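Flavodoxin (Fusobacterium nucleatum, PDB 6OHK) binds flavin mononucleotide as its redox cofactor and probably serves as a low-potential electron donor to a number of redox enzymes. Local coordinates at residues D125-E130 and E148-L153; V19-E24 and K156-W161. The protein carries 1 engineered substitution. All blocks are in the same frame, centred on the assembly; numbering follows the deposited sequence.

Contact 1. Residues D125-E130 and E148-L153. With FMN (flavin mononucleotide), chain B.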
ATOM      1  N   ASP A 125      -6.544  -3.191 -15.997  1.00 12.64           N
ATOM      2  CA  ASP A 125      -6.076  -3.766 -17.251  1.00 14.73           C
ATOM      3  C   ASP A 125      -4.837  -4.625 -17.018  1.00 13.94           C
ATOM      4  O   ASP A 125      -3.902  -4.224 -16.323  1.00 14.85           O
ATOM      5  CB  ASP A 125      -5.711  -2.654 -18.242  1.00 17.58           C
ATOM      6  CG  ASP A 125      -6.913  -1.890 -18.770  1.00 24.70           C
ATOM      7  OD1 ASP A 125      -8.059  -2.265 -18.462  1.00 25.28           O
ATOM      8  OD2 ASP A 125      -6.679  -0.900 -19.503  1.00 34.92           O
ATOM      9  N   GLY A 126      -4.820  -5.806 -17.629  1.00 14.04           N
ATOM     10  CA  GLY A 126      -3.694  -6.712 -17.550  1.00 15.79           C
ATOM     11  C   GLY A 126      -3.698  -7.592 -16.335  1.00 14.24           C
ATOM     12  O   GLY A 126      -2.729  -8.321 -16.117  1.00 17.26           O
ATOM     13  N   TYR A 127      -4.742  -7.533 -15.524  1.00 12.02           N
ATOM     14  CA  TYR A 127      -4.912  -8.408 -14.378  1.00 11.90           C
ATOM     15  C   TYR A 127      -6.055  -9.369 -14.639  1.00 13.52           C
ATOM     16  O   TYR A 127      -6.996  -9.061 -15.377  1.00 16.47           O
ATOM     17  CB  TYR A 127      -5.244  -7.605 -13.134  1.00 12.56           C
ATOM     18  CG  TYR A 127      -4.153  -6.723 -12.630  1.00 11.72           C
ATOM     19  CD1 TYR A 127      -3.217  -7.198 -11.724  1.00 11.86           C
ATOM     20  CD2 TYR A 127      -4.062  -5.398 -13.026  1.00 10.96           C
ATOM     21  CE1 TYR A 127      -2.241  -6.363 -11.218  1.00 11.58           C
ATOM     22  CE2 TYR A 127      -3.093  -4.567 -12.529  1.00 10.88           C
ATOM     23  CZ  TYR A 127      -2.186  -5.038 -11.632  1.00 10.60           C
ATOM     24  OH  TYR A 127      -1.249  -4.147 -11.164  1.00 11.86           O
ATOM     25  N   HIS A 128      -6.002 -10.506 -13.974  1.00 12.95           N
ATOM     26  CA  HIS A 128      -7.056 -11.507 -14.017  1.00 12.95           C
ATOM     27  C   HIS A 128      -7.695 -11.594 -12.650  1.00 13.24           C
ATOM     28  O   HIS A 128      -6.984 -11.744 -11.648  1.00 14.96           O
ATOM     29  CB  HIS A 128      -6.491 -12.884 -14.373  1.00 15.90           C
ATOM     30  CG  HIS A 128      -7.546 -13.925 -14.606  1.00 34.69           C
ATOM     31  ND1 HIS A 128      -8.246 -14.516 -13.575  1.00 36.85           N
ATOM     32  CD2 HIS A 128      -8.026 -14.472 -15.747  1.00 43.46           C
ATOM     33  CE1 HIS A 128      -9.113 -15.380 -14.070  1.00 31.37           C
ATOM     34  NE2 HIS A 128      -8.996 -15.376 -15.386  1.00 55.41           N
ATOM     35  N   TYR A 129      -9.021 -11.561 -12.586  1.00 12.72           N
ATOM     36  CA  TYR A 129      -9.696 -11.797 -11.329  1.00 13.03           C
ATOM     37  C   TYR A 129     -11.075 -12.364 -11.613  1.00 12.78           C
ATOM     38  O   TYR A 129     -11.691 -12.039 -12.637  1.00 16.31           O
ATOM     39  CB  TYR A 129      -9.791 -10.564 -10.425  1.00 12.31           C
ATOM     40  CG  TYR A 129     -10.697  -9.443 -10.925  1.00 13.53           C
ATOM     41  CD1 TYR A 129     -10.242  -8.501 -11.802  1.00 14.27           C
ATOM     42  CD2 TYR A 129     -11.997  -9.336 -10.474  1.00 16.31           C
ATOM     43  CE1 TYR A 129     -11.064  -7.480 -12.249  1.00 13.73           C
ATOM     44  CE2 TYR A 129     -12.827  -8.320 -10.896  1.00 15.39           C
ATOM     45  CZ  TYR A 129     -12.335  -7.389 -11.777  1.00 12.81           C
ATOM     46  OH  TYR A 129     -13.195  -6.384 -12.220  1.00 16.24           O
ATOM     47  N   GLU A 130     -11.542 -13.196 -10.707  1.00 13.05           N
ATOM     48  CA  GLU A 130     -12.906 -13.716 -10.748  1.00 13.40           C
ATOM     49  C   GLU A 130     -13.833 -12.791  -9.974  1.00 15.27           C
ATOM     50  O   GLU A 130     -14.869 -12.366 -10.496  1.00 17.57           O
ATOM     51  CB  GLU A 130     -12.951 -15.141 -10.194  1.00 16.17           C
ATOM     52  CG  GLU A 130     -12.140 -16.149 -11.043  1.00 21.00           C
ATOM     53  CD  GLU A 130     -11.830 -17.442 -10.295  1.00 49.07           C
ATOM     54  OE1 GLU A 130     -10.750 -18.030 -10.537  1.00 51.75           O
ATOM     55  OE2 GLU A 130     -12.659 -17.866  -9.461  1.00 55.82           O
ATOM     56  N   GLU A 148       4.836 -13.319  -8.180  1.00 11.87           N
ATOM     57  CA  GLU A 148       4.873 -14.717  -8.583  1.00 11.82           C
ATOM     58  C   GLU A 148       4.635 -14.856 -10.076  1.00 13.33           C
ATOM     59  O   GLU A 148       5.282 -15.687 -10.738  1.00 16.44           O
ATOM     60  CB  GLU A 148       3.848 -15.506  -7.779  1.00 13.70           C
ATOM     61  CG  GLU A 148       4.191 -15.537  -6.258  1.00 18.06           C
ATOM     62  CD  GLU A 148       3.269 -16.446  -5.487  1.00 16.09           C
ATOM     63  OE1 GLU A 148       3.207 -17.640  -5.835  1.00 19.18           O
ATOM     64  OE2 GLU A 148       2.581 -15.977  -4.562  1.00 18.71           O
ATOM     65  N   ASN A 149       3.696 -14.106 -10.620  1.00 10.96           N
ATOM     66  CA  ASN A 149       3.275 -14.271 -12.001  1.00 11.97           C
ATOM     67  C   ASN A 149       3.659 -13.119 -12.893  1.00 12.31           C
ATOM     68  O   ASN A 149       3.781 -13.308 -14.113  1.00 12.75           O
ATOM     69  CB  ASN A 149       1.755 -14.435 -12.084  1.00 11.63           C
ATOM     70  CG  ASN A 149       1.282 -15.568 -11.253  1.00 12.54           C
ATOM     71  OD1 ASN A 149       1.662 -16.736 -11.509  1.00 13.79           O
ATOM     72  ND2 ASN A 149       0.454 -15.283 -10.255  1.00 12.15           N
ATOM     73  N   GLN A 150       3.822 -11.911 -12.344  1.00 10.63           N
ATOM     74  CA  GLN A 150       4.111 -10.735 -13.167  1.00 10.74           C
ATOM     75  C   GLN A 150       5.295  -9.944 -12.619  1.00 11.71           C
ATOM     76  O   GLN A 150       5.253  -8.715 -12.561  1.00 11.77           O
ATOM     77  CB  GLN A 150       2.878  -9.851 -13.287  1.00 11.65           C
ATOM     78  CG  GLN A 150       1.715 -10.565 -13.960  1.00 12.95           C
ATOM     79  CD  GLN A 150       0.448  -9.745 -14.015  1.00 13.20           C
ATOM     80  OE1 GLN A 150       0.195  -8.890 -13.164  1.00 12.34           O
ATOM     81  NE2 GLN A 150      -0.411 -10.065 -14.989  1.00 16.56           N
ATOM     82  N   PRO A 151       6.390 -10.603 -12.258  1.00 11.68           N
ATOM     83  CA  PRO A 151       7.502  -9.837 -11.666  1.00 13.58           C
ATOM     84  C   PRO A 151       8.094  -8.830 -12.622  1.00 13.52           C
ATOM     85  O   PRO A 151       8.604  -7.784 -12.180  1.00 14.37           O
ATOM     86  CB  PRO A 151       8.511 -10.925 -11.280  1.00 15.16           C
ATOM     87  CG  PRO A 151       8.197 -12.048 -12.207  1.00 14.94           C
ATOM     88  CD  PRO A 151       6.701 -12.043 -12.377  1.00 13.72           C
ATOM     89  N   ASN A 152       8.069  -9.109 -13.923  1.00 13.64           N
ATOM     90  CA  ASN A 152       8.713  -8.180 -14.834  1.00 15.04           C
ATOM     91  C   ASN A 152       7.976  -6.869 -14.947  1.00 16.70           C
ATOM     92  O   ASN A 152       8.565  -5.883 -15.405  1.00 17.64           O
ATOM     93  CB  ASN A 152       8.859  -8.797 -16.212  1.00 18.58           C
ATOM     94  CG  ASN A 152       9.838  -9.943 -16.222  1.00 26.79           C
ATOM     95  OD1 ASN A 152      10.790  -9.974 -15.435  1.00 36.29           O
ATOM     96  ND2 ASN A 152       9.616 -10.895 -17.122  1.00 39.06           N
ATOM     97  N   LEU A 153       6.713  -6.837 -14.554  1.00 13.33           N
ATOM     98  CA  LEU A 153       5.917  -5.625 -14.601  1.00 14.14           C
ATOM     99  C   LEU A 153       6.095  -4.762 -13.367  1.00 12.30           C
ATOM    100  O   LEU A 153       5.690  -3.602 -13.382  1.00 13.21           O
ATOM    101  CB  LEU A 153       4.441  -5.995 -14.742  1.00 12.52           C
ATOM    102  CG  LEU A 153       4.080  -6.800 -15.988  1.00 15.60           C
ATOM    103  CD1 LEU A 153       2.588  -6.998 -16.135  1.00 16.90           C
ATOM    104  CD2 LEU A 153       4.645  -6.183 -17.271  1.00 23.15           C
TER
HETATM  105  N1  FMN B 201      -2.180 -13.585  -2.407  1.00  9.33           N
HETATM  106  C2  FMN B 201      -3.391 -12.929  -2.679  1.00 10.02           C
HETATM  107  O2  FMN B 201      -3.478 -12.128  -3.549  1.00 10.44           O
HETATM  108  N3  FMN B 201      -4.537 -13.290  -1.887  1.00 10.07           N
HETATM  109  C4  FMN B 201      -4.544 -14.224  -0.886  1.00 10.98           C
HETATM  110  O4  FMN B 201      -5.578 -14.428  -0.285  1.00 11.46           O
HETATM  111  C4A FMN B 201      -3.310 -14.887  -0.645  1.00  9.96           C
HETATM  112  N5  FMN B 201      -3.256 -15.858   0.353  1.00 12.37           N
HETATM  113  C5A FMN B 201      -2.009 -16.528   0.495  1.00 11.08           C
HETATM  114  C6  FMN B 201      -1.939 -17.607   1.396  1.00 12.84           C
HETATM  115  C7  FMN B 201      -0.745 -18.274   1.580  1.00 13.43           C
HETATM  116  C7M FMN B 201      -0.787 -19.375   2.651  1.00 19.64           C
HETATM  117  C8  FMN B 201       0.361 -17.955   0.805  1.00 12.81           C
HETATM  118  C8M FMN B 201       1.660 -18.688   1.068  1.00 15.14           C
HETATM  119  C9  FMN B 201       0.292 -16.892  -0.092  1.00 11.64           C
HETATM  120  C9A FMN B 201      -0.888 -16.212  -0.262  1.00  9.60           C
HETATM  121  N10 FMN B 201      -0.943 -15.107  -1.203  1.00  9.23           N
HETATM  122  C10 FMN B 201      -2.172 -14.516  -1.405  1.00  9.38           C
HETATM  123  C1' FMN B 201       0.231 -14.728  -1.988  1.00  9.92           C
HETATM  124  C2' FMN B 201       1.217 -13.860  -1.151  1.00  8.73           C
HETATM  125  O2' FMN B 201       0.614 -12.670  -0.674  1.00  9.39           O
HETATM  126  C3' FMN B 201       2.399 -13.453  -2.050  1.00  8.80           C
HETATM  127  O3' FMN B 201       3.134 -14.628  -2.330  1.00 10.43           O
HETATM  128  C4' FMN B 201       3.328 -12.370  -1.507  1.00  9.44           C
HETATM  129  O4' FMN B 201       4.256 -12.027  -2.531  1.00 10.72           O
HETATM  130  C5' FMN B 201       4.085 -12.800  -0.257  1.00  8.72           C
HETATM  131  O5' FMN B 201       4.761 -11.661   0.250  1.00  9.05           O
HETATM  132  P   FMN B 201       5.853 -11.820   1.420  1.00  8.55           P
HETATM  133  O1P FMN B 201       6.333 -10.403   1.636  1.00  8.39           O
HETATM  134  O2P FMN B 201       5.237 -12.414   2.640  1.00  9.13           O
HETATM  135  O3P FMN B 201       6.962 -12.728   0.875  1.00  9.31           O

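Contact 2. Residues V19-E24 and K156-W161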
ATOM      1  N   VAL A  19       9.857  -6.926   1.149  1.00 11.07           N
ATOM      2  CA  VAL A  19      11.068  -6.143   1.399  1.00 11.56           C
ATOM      3  C   VAL A  19      11.650  -5.650   0.093  1.00 12.54           C
ATOM      4  O   VAL A  19      12.102  -4.497  -0.015  1.00 12.91           O
ATOM      5  CB  VAL A  19      12.100  -6.986   2.188  1.00 13.53           C
ATOM      6  CG1 VAL A  19      13.456  -6.267   2.307  1.00 19.32           C
ATOM      7  CG2 VAL A  19      11.564  -7.352   3.552  1.00 17.79           C
ATOM      8  N   GLY A  20      11.690  -6.517  -0.911  1.00 12.12           N
ATOM      9  CA  GLY A  20      12.213  -6.120  -2.185  1.00 13.55           C
ATOM     10  C   GLY A  20      11.396  -5.024  -2.817  1.00 12.26           C
ATOM     11  O   GLY A  20      11.946  -4.124  -3.448  1.00 13.75           O
ATOM     12  N   ILE A  21      10.069  -5.101  -2.689  1.00 10.74           N
ATOM     13  CA  ILE A  21       9.199  -4.055  -3.209  1.00 10.30           C
ATOM     14  C   ILE A  21       9.485  -2.737  -2.504  1.00  9.09           C
ATOM     15  O   ILE A  21       9.551  -1.682  -3.139  1.00 10.24           O
ATOM     16  CB  ILE A  21       7.719  -4.472  -3.061  1.00 10.20           C
ATOM     17  CG1 ILE A  21       7.306  -5.559  -4.048  1.00 15.59           C
ATOM     18  CG2 ILE A  21       6.787  -3.281  -3.124  1.00 11.71           C
ATOM     19  CD1 ILE A  21       8.000  -5.654  -5.318  1.00 27.22           C
ATOM     20  N   VAL A  22       9.655  -2.769  -1.190  1.00  8.63           N
ATOM     21  CA  VAL A  22       9.974  -1.558  -0.464  1.00  9.58           C
ATOM     22  C   VAL A  22      11.298  -0.990  -0.932  1.00  9.25           C
ATOM     23  O   VAL A  22      11.436   0.226  -1.083  1.00 10.37           O
ATOM     24  CB  VAL A  22       9.930  -1.830   1.046  1.00  9.78           C
ATOM     25  CG1 VAL A  22      10.544  -0.679   1.860  1.00 12.51           C
ATOM     26  CG2 VAL A  22       8.503  -2.119   1.465  1.00 11.71           C
ATOM     27  N   ASP A  23      12.287  -1.840  -1.180  1.00 11.09           N
ATOM     28  CA  ASP A  23      13.559  -1.355  -1.717  1.00 11.35           C
ATOM     29  C   ASP A  23      13.382  -0.660  -3.057  1.00 12.00           C
ATOM     30  O   ASP A  23      14.030   0.363  -3.323  1.00 12.69           O
ATOM     31  CB  ASP A  23      14.544  -2.515  -1.869  1.00 16.92           C
ATOM     32  CG  ASP A  23      15.095  -3.005  -0.547  1.00 28.09           C
ATOM     33  OD1 ASP A  23      15.041  -2.257   0.456  1.00 31.26           O
ATOM     34  OD2 ASP A  23      15.608  -4.150  -0.528  1.00 38.79           O
ATOM     35  N   GLU A  24      12.505  -1.171  -3.910  1.00 11.06           N
ATOM     36  CA  GLU A  24      12.227  -0.508  -5.175  1.00 12.29           C
ATOM     37  C   GLU A  24      11.544   0.835  -4.967  1.00 10.59           C
ATOM     38  O   GLU A  24      11.891   1.828  -5.629  1.00 11.82           O
ATOM     39  CB  GLU A  24      11.395  -1.423  -6.080  1.00 14.33           C
ATOM     40  CG  GLU A  24      12.157  -2.685  -6.432  1.00 21.60           C
ATOM     41  CD  GLU A  24      11.453  -3.637  -7.383  1.00 35.18           C
ATOM     42  OE1 GLU A  24      11.458  -3.353  -8.593  1.00 30.41           O
ATOM     43  OE2 GLU A  24      10.928  -4.681  -6.924  1.00 24.27           O
ATOM     44  N   LYS A 156       8.027  -0.974 -13.557  1.00 14.90           N
ATOM     45  CA  LYS A 156       7.247   0.082 -14.190  1.00 15.67           C
ATOM     46  C   LYS A 156       5.981   0.379 -13.401  1.00 13.28           C
ATOM     47  O   LYS A 156       5.561   1.545 -13.277  1.00 13.63           O
ATOM     48  CB  LYS A 156       6.905  -0.282 -15.634  1.00 19.53           C
ATOM     49  CG  LYS A 156       5.983   0.714 -16.320  1.00 24.46           C
ATOM     50  CD  LYS A 156       5.767   0.354 -17.780  1.00 33.43           C
ATOM     51  CE  LYS A 156       5.697   1.597 -18.650  1.00 43.79           C
ATOM     52  NZ  LYS A 156       4.603   2.518 -18.240  1.00 33.47           N
ATOM     53  N   ARG A 157       5.352  -0.662 -12.848  1.00 11.99           N
ATOM     54  CA  ARG A 157       4.156  -0.417 -12.049  1.00 11.69           C
ATOM     55  C   ARG A 157       4.472   0.493 -10.877  1.00 10.43           C
ATOM     56  O   ARG A 157       3.747   1.469 -10.624  1.00 10.47           O
ATOM     57  CB  ARG A 157       3.542  -1.720 -11.561  1.00 11.54           C
ATOM     58  CG  ARG A 157       2.753  -2.460 -12.622  1.00 11.24           C
ATOM     59  CD  ARG A 157       2.279  -3.812 -12.164  1.00 11.09           C
ATOM     60  NE  ARG A 157       1.320  -4.373 -13.105  1.00 11.69           N
ATOM     61  CZ  ARG A 157       0.889  -5.627 -13.066  1.00 11.04           C
ATOM     62  NH1 ARG A 157       1.389  -6.495 -12.210  1.00 11.14           N
ATOM     63  NH2 ARG A 157      -0.055  -6.007 -13.902  1.00 11.75           N
ATOM     64  N   ILE A 158       5.554   0.215 -10.173  1.00 10.60           N
ATOM     65  CA  ILE A 158       5.934   1.045  -9.034  1.00 10.62           C
ATOM     66  C   ILE A 158       6.339   2.440  -9.494  1.00 11.35           C
ATOM     67  O   ILE A 158       5.910   3.438  -8.911  1.00 10.96           O
ATOM     68  CB  ILE A 158       7.048   0.373  -8.218  1.00 10.52           C
ATOM     69  CG1 ILE A 158       6.557  -0.925  -7.579  1.00 11.70           C
ATOM     70  CG2 ILE A 158       7.584   1.340  -7.159  1.00 12.69           C
ATOM     71  CD1 ILE A 158       7.636  -1.701  -6.877  1.00 12.41           C
ATOM     72  N   GLY A 159       7.219   2.537 -10.494  1.00 12.67           N
ATOM     73  CA  GLY A 159       7.699   3.856 -10.905  1.00 13.18           C
ATOM     74  C   GLY A 159       6.575   4.758 -11.359  1.00 12.87           C
ATOM     75  O   GLY A 159       6.526   5.936 -11.002  1.00 13.53           O
ATOM     76  N   ASP A 160       5.655   4.228 -12.154  1.00 13.23           N
ATOM     77  CA  ASP A 160       4.533   5.027 -12.603  1.00 13.20           C
ATOM     78  C   ASP A 160       3.659   5.450 -11.433  1.00 11.72           C
ATOM     79  O   ASP A 160       3.145   6.569 -11.394  1.00 13.10           O
ATOM     80  CB  ASP A 160       3.660   4.224 -13.562  1.00 14.46           C
ATOM     81  CG  ASP A 160       4.280   4.012 -14.925  1.00 19.61           C
ATOM     82  OD1 ASP A 160       5.330   4.609 -15.245  1.00 20.22           O
ATOM     83  OD2 ASP A 160       3.665   3.210 -15.677  1.00 20.11           O
ATOM     84  N   TRP A 161       3.446   4.540 -10.480  1.00 11.07           N
ATOM     85  CA  TRP A 161       2.579   4.842  -9.344  1.00  9.67           C
ATOM     86  C   TRP A 161       3.189   5.901  -8.427  1.00 10.83           C
ATOM     87  O   TRP A 161       2.497   6.806  -7.964  1.00 10.94           O
ATOM     88  CB  TRP A 161       2.335   3.539  -8.592  1.00  9.92           C
ATOM     89  CG  TRP A 161       1.361   3.599  -7.476  1.00  9.63           C
ATOM     90  CD1 TRP A 161       0.005   3.636  -7.586  1.00 10.55           C
ATOM     91  CD2 TRP A 161       1.651   3.595  -6.075  1.00  9.23           C
ATOM     92  NE1 TRP A 161      -0.572   3.640  -6.350  1.00 10.73           N
ATOM     93  CE2 TRP A 161       0.413   3.632  -5.399  1.00  9.05           C
ATOM     94  CE3 TRP A 161       2.822   3.574  -5.333  1.00  9.77           C
ATOM     95  CZ2 TRP A 161       0.322   3.595  -4.014  1.00  9.76           C
ATOM     96  CZ3 TRP A 161       2.710   3.560  -3.947  1.00 10.28           C
ATOM     97  CH2 TRP A 161       1.475   3.568  -3.327  1.00  9.72           C
TER

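Contact 1. Residues D125-E130 and E148-L153
Gly-126 meets Gln-150 through its backbone carbonyl. Gln-150 NE2 donates to Gly-126 O at 3.1 Å, the one hydrogen bond between 125-130 and 148-153. The donor sits nearly in line with the C=O bond, at a C=O...N angle of 169°. The acceptor lies slightly off the amide plane of Gln-150. The glutamine reaches this carbonyl because its chain is extended beyond CG (chi2 176°).

Tyr-127 comes next. Its ring passes the same amide from the OE1 side, with Tyr-127 CE1 4.0 Å from Gln-150 OE1. The ring and amide planes are turned 58° apart, and OE1 comes to the ring obliquely in a van der Waals contact. Tyr-127 OH bonds to Ala-144 O, and the ring meets Phe-140 edge-to-face.

In the second segment, Glu-148 extends to the cofactor. The ribityl hydroxyl O3' of FMN donates to Glu-148 OE2 at 2.7 Å.

The amide of Gln-150 is held at both ends. NE2 serves Gly-126, while OE1 accepts from Arg-157 NH1 and Gln-93 NE2. These bonds should fix which end of the amide carries the nitrogen. The NE2 bond joins the two surface loops, and the OE1 bonds hold the amide from its other end. All this lies two residues along the chain from a carboxylate that accepts a hydrogen bond from FMN.

Contact 2. Residues V19-E24 and K156-W161
Ile-158 is the hub of the apolar contact between helix 17-28 and helix 154-166. Its terminal methyl CD1 touches two side chains of the other helix. Ile-158 CD1 lies 3.9 Å from Glu-24 CB and 4.2 Å from Ile-21 CG2. CG1 of Ile-158 stands anti to the carbonyl carbon (chi1 -65°), and chi2 of 174° carries CD1 out to the other helix.

Ile-21 answers with its short branch, the CG2 methyl. Glu-24 takes part through the base of its side chain, not through its carboxylate. The two backbones come nearest each other where Glu-24 CA lies 7.5 Å from Ile-158 CA. Both isoleucines are buried, and Glu-24 is partly exposed.

Charged interactions run within a helix instead of between the two. On 154-166, Lys-156 NZ forms a salt bridge with Asp-160 OD2 at 2.8 Å. The lysine comes in on the syn side of that oxygen. The pair spans one helical turn on an exposed face, away from Ile-158.

Contacts with the central sheet complete the packing. Ile-21 rests on Leu-145 and Leu-90, and Ile-158 on Leu-143. Trp-161 also lies on Leu-143, and its NE1 bonds to Gly-120 O.

The first helix begins at the cofactor: Thr-17 and Thr-18 each hydrogen-bond FMN through OG1. The arrangement belongs to the flavodoxin fold, a three-layer alpha/beta/alpha sandwich around a central parallel sheet. In it the first and last helices pack side by side on one face of that sheet.

Contact 1 lies at the surface and is chiefly polar: side-chain amide, backbone carbonyl and tyrosine ring join two loops. Contact 2 is buried and apolar, and joins two helices over the central sheet. Their centres are about 15 Å apart. The loop of 148-153 leads directly into helix 154-166, so both contacts draw on one continuous part of the chain. Arg-157 bridges them: from the helix of contact 2, its NH1 probably hydrogen-bonds Gln-150 OE1 of contact 1, and its guanidinium group packs against Tyr-127 OH. Each contact also lies near FMN. Contact 1 includes Glu-148, which binds the ribityl chain, whereas contact 2 packs the helix whose first turn holds cofactor-binding threonines.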